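Local structure of acidic lectin (Psophocarpus tetragonolobus, 1F9K) at residues I77-A82 / L155-V160; T34-N39 / N218-H223; F93-N98 / D117-V122. The protein binds alpha-galactosides beside a paired calcium and manganese site and, as a legume lectin of H-antigenic specificity, probably agglutinates cells through their surface glycans. The protein carries 3 engineered substitutions. One frame throughout, in Å; residues are numbered along the deposited sequence.

Contact 1: residues I77-A82 / L155-V160. With NAG (2-acetamido-2-deoxy-beta-D-glucopyranose), chain C; NAG (2-acetamido-2-deoxy-beta-D-glucopyranose), chain B.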
# COMPACT_ATOMS: atom_id res chain seq x y z
N ILE A 77 -19.23 4.99 1.38
CA ILE A 77 -19.99 5.32 0.19
C ILE A 77 -21.11 4.31 0.04
O ILE A 77 -20.88 3.11 0.11
CB ILE A 77 -19.13 5.24 -1.09
CG1 ILE A 77 -18.08 6.36 -1.10
CG2 ILE A 77 -20.01 5.30 -2.32
CD1 ILE A 77 -17.13 6.31 -2.28
N THR A 78 -22.33 4.80 -0.15
CA THR A 78 -23.45 3.91 -0.35
C THR A 78 -24.16 4.27 -1.64
O THR A 78 -24.42 5.44 -1.91
CB THR A 78 -24.40 3.98 0.81
OG1 THR A 78 -23.76 3.45 1.97
CG2 THR A 78 -25.62 3.15 0.51
N GLN A 79 -24.45 3.26 -2.43
CA GLN A 79 -25.12 3.46 -3.71
C GLN A 79 -26.51 2.86 -3.70
O GLN A 79 -26.68 1.66 -3.93
CB GLN A 79 -24.28 2.85 -4.82
CG GLN A 79 -22.88 3.46 -4.87
CD GLN A 79 -21.98 2.76 -5.86
OE1 GLN A 79 -22.07 1.54 -6.03
NE2 GLN A 79 -21.09 3.53 -6.50
N PRO A 80 -27.52 3.69 -3.45
CA PRO A 80 -28.91 3.25 -3.40
C PRO A 80 -29.34 2.37 -4.56
O PRO A 80 -29.91 1.30 -4.34
CB PRO A 80 -29.68 4.56 -3.38
CG PRO A 80 -28.74 5.46 -2.62
CD PRO A 80 -27.43 5.15 -3.26
N TYR A 81 -29.07 2.79 -5.79
CA TYR A 81 -29.52 1.98 -6.91
C TYR A 81 -28.49 1.64 -7.96
O TYR A 81 -27.35 2.09 -7.86
CB TYR A 81 -30.70 2.66 -7.60
CG TYR A 81 -31.34 3.76 -6.79
CD1 TYR A 81 -30.79 5.04 -6.78
CD2 TYR A 81 -32.51 3.54 -6.08
CE1 TYR A 81 -31.41 6.08 -6.10
CE2 TYR A 81 -33.13 4.56 -5.38
CZ TYR A 81 -32.58 5.83 -5.41
OH TYR A 81 -33.25 6.88 -4.80
N ALA A 82 -28.90 0.84 -8.95
CA ALA A 82 -28.05 0.42 -10.06
C ALA A 82 -28.31 1.35 -11.24
O ALA A 82 -27.42 2.10 -11.64
CB ALA A 82 -28.36 -1.00 -10.45
N LEU A 155 -15.95 -1.96 -4.90
CA LEU A 155 -16.42 -1.12 -3.82
C LEU A 155 -17.31 -1.98 -2.94
O LEU A 155 -18.11 -2.76 -3.46
CB LEU A 155 -17.24 0.03 -4.35
CG LEU A 155 -17.83 0.94 -3.29
CD1 LEU A 155 -16.73 1.84 -2.74
CD2 LEU A 155 -18.94 1.78 -3.90
N GLU A 156 -17.17 -1.86 -1.62
CA GLU A 156 -18.02 -2.63 -0.71
C GLU A 156 -19.14 -1.68 -0.35
O GLU A 156 -18.96 -0.80 0.47
CB GLU A 156 -17.26 -3.06 0.53
CG GLU A 156 -16.18 -4.10 0.25
CD GLU A 156 -16.70 -5.27 -0.55
OE1 GLU A 156 -17.71 -5.88 -0.12
OE2 GLU A 156 -16.11 -5.60 -1.61
N ASN A 157 -20.29 -1.87 -0.98
CA ASN A 157 -21.41 -0.96 -0.77
C ASN A 157 -21.82 -0.76 0.66
O ASN A 157 -22.31 -1.69 1.31
CB ASN A 157 -22.62 -1.40 -1.61
CG ASN A 157 -23.50 -0.22 -2.03
OD1 ASN A 157 -24.23 -0.31 -3.02
ND2 ASN A 157 -23.43 0.89 -1.29
N GLY A 158 -21.63 0.47 1.14
CA GLY A 158 -21.99 0.80 2.51
C GLY A 158 -21.00 0.30 3.53
O GLY A 158 -21.23 0.45 4.74
N GLY A 159 -19.91 -0.30 3.06
CA GLY A 159 -18.86 -0.82 3.92
C GLY A 159 -17.79 0.22 4.19
O GLY A 159 -17.55 1.10 3.35
N VAL A 160 -17.14 0.15 5.35
CA VAL A 160 -16.10 1.12 5.69
C VAL A 160 -14.81 0.89 4.94
O VAL A 160 -14.31 -0.23 4.87
CB VAL A 160 -15.75 1.09 7.18
CG1 VAL A 160 -14.76 2.22 7.50
CG2 VAL A 160 -17.00 1.25 7.99
C1 NAG C . -22.91 4.01 5.17
C2 NAG C . -23.16 3.45 6.58
C3 NAG C . -24.59 2.96 6.68
C4 NAG C . -25.50 4.15 6.37
C5 NAG C . -25.17 4.75 4.99
C6 NAG C . -25.95 6.01 4.75
C7 NAG C . -21.61 2.37 8.06
C8 NAG C . -20.68 1.19 8.32
N2 NAG C . -22.25 2.37 6.90
O3 NAG C . -24.85 2.47 7.99
O4 NAG C . -26.85 3.73 6.40
O5 NAG C . -23.78 5.12 4.93
O6 NAG C . -25.46 7.05 5.56
O7 NAG C . -21.73 3.27 8.91
C1 NAG B . -28.22 3.77 6.28
C2 NAG B . -29.32 3.63 5.23
C3 NAG B . -30.66 4.15 5.80
C4 NAG B . -30.97 3.50 7.16
C5 NAG B . -29.76 3.64 8.11
C6 NAG B . -29.96 2.91 9.43
C7 NAG B . -28.75 3.70 2.88
C8 NAG B . -28.41 4.54 1.67
N2 NAG B . -28.97 4.36 4.02
O3 NAG B . -31.72 3.85 4.90
O4 NAG B . -32.11 4.13 7.73
O5 NAG B . -28.58 3.08 7.49
O6 NAG B . -29.25 3.55 10.48
O7 NAG B . -28.82 2.47 2.78
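Strand 68-78 of the legume lectin sandwich ends beside a type II beta turn, E156 to G159, in the loop that leads into strand 161-168. The turn, closed by G159 N to E156 O, presents G158 N to the strand end: this N-H reaches I77 O over 2.9 Å at 151°, within the carbonyl plane. The positive phi of G158 (77°) belongs to the third position of such a turn. This junction exemplifies backbone segments meeting beside a glycosylation site. N76, I77 and T78 form an N-glycosylation sequon, consistent with the bound NAG chain C being N-linked to N76, and both segments touch that sugar. T78 OG1 lies anti to its carbonyl carbon (chi1 -67°) and makes a weak hydrogen bond with the sugar ring O5. From the other segment, G158 O accepts the acetamido N2 of that sugar at 3.1 Å, while V160 CG2 packs against its methyl C8. Farther from the sugar, I77 and L155 cross at about a right angle, I77 CG2 lying 4.0 Å from L155 CD2. Q79 and L155 meet tip to tip. The extended Q79 gives its NE2 to E221 OE1, and L155 CD2 rests 3.7 Å from Q79 CD.

Contact 2: residues T34-N39 / N218-H223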
# COMPACT_ATOMS: atom_id res chain seq x y z
N THR A 34 -21.97 15.20 0.81
CA THR A 34 -23.03 15.47 -0.16
C THR A 34 -24.40 15.11 0.41
O THR A 34 -24.49 14.39 1.40
CB THR A 34 -22.81 14.66 -1.46
OG1 THR A 34 -22.92 13.25 -1.20
CG2 THR A 34 -21.44 14.95 -2.02
N LYS A 35 -25.45 15.60 -0.24
CA LYS A 35 -26.81 15.31 0.21
C LYS A 35 -27.63 14.53 -0.80
O LYS A 35 -27.52 14.76 -2.01
CB LYS A 35 -27.55 16.60 0.58
CG LYS A 35 -26.93 17.34 1.74
CD LYS A 35 -27.84 18.41 2.30
CE LYS A 35 -27.11 19.19 3.38
NZ LYS A 35 -26.45 18.26 4.35
N LEU A 36 -28.47 13.63 -0.31
CA LEU A 36 -29.31 12.81 -1.17
C LEU A 36 -30.72 13.36 -1.30
O LEU A 36 -31.46 12.99 -2.21
CB LEU A 36 -29.34 11.39 -0.63
CG LEU A 36 -29.16 10.25 -1.64
CD1 LEU A 36 -27.88 10.46 -2.51
CD2 LEU A 36 -29.09 8.93 -0.86
N THR A 37 -31.09 14.25 -0.37
CA THR A 37 -32.40 14.92 -0.34
C THR A 37 -32.20 16.27 0.34
O THR A 37 -31.33 16.43 1.19
CB THR A 37 -33.47 14.12 0.46
OG1 THR A 37 -32.92 13.65 1.70
CG2 THR A 37 -33.96 12.94 -0.34
N LYS A 38 -33.01 17.25 -0.02
CA LYS A 38 -32.82 18.56 0.55
C LYS A 38 -34.11 19.33 0.54
O LYS A 38 -34.59 19.74 -0.51
CB LYS A 38 -31.75 19.30 -0.26
CG LYS A 38 -31.40 20.70 0.20
CD LYS A 38 -30.46 21.36 -0.80
CE LYS A 38 -30.31 22.84 -0.52
NZ LYS A 38 -29.76 23.58 -1.69
N ASN A 39 -34.69 19.53 1.72
CA ASN A 39 -35.93 20.27 1.81
C ASN A 39 -37.15 19.39 1.66
O ASN A 39 -38.26 19.90 1.54
N ASN A 218 -31.14 10.68 -9.59
CA ASN A 218 -30.79 9.36 -9.09
C ASN A 218 -29.42 8.84 -9.47
O ASN A 218 -29.11 7.68 -9.22
CB ASN A 218 -31.84 8.34 -9.48
CG ASN A 218 -33.15 8.61 -8.80
OD1 ASN A 218 -33.23 8.70 -7.57
ND2 ASN A 218 -34.21 8.76 -9.60
N ALA A 219 -28.60 9.69 -10.09
CA ALA A 219 -27.23 9.30 -10.43
C ALA A 219 -26.44 9.83 -9.20
O ALA A 219 -25.61 10.74 -9.27
CB ALA A 219 -26.81 10.00 -11.70
N VAL A 220 -26.74 9.22 -8.06
CA VAL A 220 -26.19 9.64 -6.80
C VAL A 220 -25.76 8.54 -5.88
O VAL A 220 -26.07 7.37 -6.10
CB VAL A 220 -27.21 10.46 -6.10
CG1 VAL A 220 -27.26 11.84 -6.70
CG2 VAL A 220 -28.56 9.80 -6.25
N GLU A 221 -25.07 8.93 -4.81
CA GLU A 221 -24.58 7.99 -3.82
C GLU A 221 -24.24 8.81 -2.58
O GLU A 221 -24.25 10.04 -2.62
CB GLU A 221 -23.34 7.27 -4.36
CG GLU A 221 -22.11 8.18 -4.55
CD GLU A 221 -20.99 7.53 -5.35
OE1 GLU A 221 -21.14 6.34 -5.72
OE2 GLU A 221 -19.97 8.21 -5.61
N THR A 222 -23.97 8.15 -1.46
CA THR A 222 -23.65 8.88 -0.25
C THR A 222 -22.14 9.01 -0.11
O THR A 222 -21.39 8.15 -0.58
CB THR A 222 -24.19 8.18 1.01
OG1 THR A 222 -23.53 6.92 1.19
CG2 THR A 222 -25.68 7.95 0.88
N HIS A 223 -21.70 10.08 0.52
CA HIS A 223 -20.27 10.32 0.73
C HIS A 223 -20.02 10.73 2.17
O HIS A 223 -20.08 11.92 2.51
CB HIS A 223 -19.77 11.40 -0.23
CG HIS A 223 -20.00 11.07 -1.67
ND1 HIS A 223 -20.82 11.82 -2.49
CD2 HIS A 223 -19.56 10.04 -2.43
CE1 HIS A 223 -20.86 11.27 -3.69
NE2 HIS A 223 -20.10 10.19 -3.68
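The segment N218-H223 runs from the galactoside pocket, where A219 touches the bound methyl galactoside, into strand 222-233, and its contact with T34-N39 lies next to that pocket, the V220 side chain about 8 Å from the galactoside. A219 is the centre of an inverse gamma turn; three residues on, at T222, a weakly bonded strand begins. The polar part is a hydrogen-bonded chain, T34, H223, E221, an instructive case of a buried ring held by its edge from two sides. H223 CG stands beside the backbone N and anti to the carbonyl carbon (chi1 -58°), and the turn of the ring about chi2 (117°) directs ND1 to T34 and NE2 to E221. T34 OG1 sits between its backbone N and carbonyl carbon and meets ND1 at 2.8 Å, a hydrogen bond in which either atom could be the donor. NE2 gives its hydrogen to E221 OE2 at 2.8 Å, nearly straight at 165° and close to the ring plane, using the anti lone pair of OE2. These two bonds set the rotation of the ring, and the carboxylate would tend to favour a proton on NE2. OE2 also bonds T126 OG1, whose residue stands in sequence between the calcium ligands D125 and F127. The apolar part is carried by L36: CD1 rests 3.7 Å from V220 CB, and CD2 lies 4.0 Å from T222 CG2, its two branches thus dividing between two residues of the other segment. Around this contact, H223 bonds through its backbone to L33, L36 bonds through its backbone to V43, and the side chains of T34, V220 and H223 lean on A211 and T213 of strand 204-213, which belongs to the seven-stranded sheet.

Contact 3: residues F93-N98 / D117-V122. Engineered in segment 117-122: F120 (natural residue Leu).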
# COMPACT_ATOMS: atom_id res chain seq x y z
N PHE A 93 -7.76 16.44 -1.86
CA PHE A 93 -7.06 17.38 -2.72
C PHE A 93 -6.23 18.39 -1.97
O PHE A 93 -6.32 18.51 -0.75
CB PHE A 93 -8.08 18.10 -3.59
CG PHE A 93 -9.04 18.95 -2.81
CD1 PHE A 93 -10.19 18.39 -2.27
CD2 PHE A 93 -8.75 20.28 -2.57
CE1 PHE A 93 -11.05 19.16 -1.48
CE2 PHE A 93 -9.60 21.06 -1.79
CZ PHE A 93 -10.75 20.50 -1.24
N MET A 94 -5.42 19.12 -2.72
CA MET A 94 -4.57 20.17 -2.20
C MET A 94 -4.64 21.30 -3.20
O MET A 94 -4.58 21.06 -4.41
CB MET A 94 -3.11 19.71 -2.11
CG MET A 94 -2.82 18.59 -1.18
SD MET A 94 -1.04 18.44 -1.09
CE MET A 94 -0.84 17.53 0.48
N VAL A 95 -4.77 22.53 -2.72
CA VAL A 95 -4.82 23.68 -3.62
C VAL A 95 -4.29 24.91 -2.91
O VAL A 95 -4.34 25.02 -1.69
CB VAL A 95 -6.26 23.99 -4.11
CG1 VAL A 95 -6.72 22.93 -5.07
CG2 VAL A 95 -7.20 24.09 -2.93
N PRO A 96 -3.74 25.85 -3.69
CA PRO A 96 -3.19 27.09 -3.15
C PRO A 96 -4.30 27.76 -2.38
O PRO A 96 -5.48 27.60 -2.72
CB PRO A 96 -2.82 27.87 -4.40
CG PRO A 96 -2.42 26.79 -5.34
CD PRO A 96 -3.51 25.78 -5.15
N PRO A 97 -3.95 28.50 -1.32
CA PRO A 97 -4.92 29.21 -0.48
C PRO A 97 -5.71 30.24 -1.26
O PRO A 97 -5.17 30.92 -2.14
CB PRO A 97 -4.04 29.84 0.59
CG PRO A 97 -2.94 28.84 0.73
CD PRO A 97 -2.61 28.56 -0.71
N ASN A 98 -6.99 30.35 -0.93
CA ASN A 98 -7.88 31.28 -1.61
C ASN A 98 -7.84 31.02 -3.12
O ASN A 98 -7.67 31.95 -3.91
CB ASN A 98 -7.45 32.74 -1.29
N ASP A 117 -6.41 26.62 -11.70
CA ASP A 117 -5.57 26.63 -10.51
C ASP A 117 -4.81 25.34 -10.32
O ASP A 117 -5.32 24.27 -10.60
CB ASP A 117 -6.42 26.91 -9.27
N ASN A 118 -3.57 25.45 -9.85
CA ASN A 118 -2.78 24.27 -9.61
C ASN A 118 -3.53 23.49 -8.56
O ASN A 118 -3.87 24.01 -7.50
CB ASN A 118 -1.39 24.61 -9.08
CG ASN A 118 -0.51 25.26 -10.13
OD1 ASN A 118 -0.34 24.74 -11.24
ND2 ASN A 118 0.08 26.40 -9.78
N ALA A 119 -3.82 22.23 -8.87
CA ALA A 119 -4.53 21.38 -7.93
C ALA A 119 -3.98 19.97 -7.99
O ALA A 119 -3.54 19.51 -9.04
CB ALA A 119 -6.01 21.38 -8.24
N PHE A 120 -3.99 19.30 -6.84
CA PHE A 120 -3.51 17.94 -6.74
C PHE A 120 -4.58 17.17 -6.00
O PHE A 120 -5.00 17.58 -4.92
CB PHE A 120 -2.23 17.86 -5.93
CG PHE A 120 -1.80 16.46 -5.66
CD1 PHE A 120 -1.10 15.73 -6.61
CD2 PHE A 120 -2.14 15.85 -4.46
CE1 PHE A 120 -0.73 14.40 -6.37
CE2 PHE A 120 -1.78 14.52 -4.21
CZ PHE A 120 -1.07 13.79 -5.17
N ALA A 121 -5.00 16.04 -6.57
CA ALA A 121 -6.03 15.26 -5.91
C ALA A 121 -5.89 13.77 -6.06
O ALA A 121 -5.30 13.28 -7.02
CB ALA A 121 -7.40 15.71 -6.42
N VAL A 122 -6.43 13.06 -5.08
CA VAL A 122 -6.43 11.60 -5.09
C VAL A 122 -7.91 11.23 -5.15
O VAL A 122 -8.65 11.36 -4.16
CB VAL A 122 -5.81 11.01 -3.81
CG1 VAL A 122 -5.90 9.48 -3.84
CG2 VAL A 122 -4.36 11.47 -3.69
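Strands 88-95 and 120-125 are neighbours in the seven-stranded antiparallel sheet of the legume lectin fold, and their ends illustrate regular antiparallel register. The axes of the short segments 93-95 and 120-122 approach to 4.6 Å, directions 172° apart. M94 and F120 are the hydrogen-bonded pair: M94 N gives to F120 O at 2.7 Å, nearly along the C=O axis, and F120 N returns to M94 O at 3.1 Å, a straighter bond at 163°. F93 and A121 form the adjoining non-hydrogen-bonded pair, with F93 CB against A121 CB at 3.8 Å. On the M94 face, the methionine chain extends beyond CG, and its SD lies 5.5 Å from the centroid of the F120 ring, an oblique Met-aromatic contact; F120 is engineered, leucine in the natural sequence. At the end of its strand, V95 packs CG1 on A119 CB at 3.6 Å; just beyond, P96 brings its ring CD up to N118 O. F93 pairs through its backbone with G208 and A121 with D141, so strands 204-213 and 137-142 flank the pair. F120 touches L174 of strand 173-180 in the other sheet, placing its face inside the sandwich, while the F93 side chain meets R49 and L51 of strand 47-57.

Along the chain the contacts enclose one another: 34-39 with 218-223 is outermost, 77-82 with 155-160 comes next, and 93-98 with 117-122 is innermost. Contacts 1 and 2 lie 13 Å apart between centres and meet directly, since strands 68-78 and 222-233 are neighbours in one sheet; T78 O lies 2.8 Å from T222 N, a probable hydrogen bond. Contact 3 belongs to the seven-stranded sheet, its centre 27 Å from that of contact 1, across the chain's centre, and 25 Å from that of contact 2, with no touch. Contacts 1 and 2 thus place the glycan site and the galactoside pocket at the same end of the sandwich, while contact 3 joins strands of the opposing sheet.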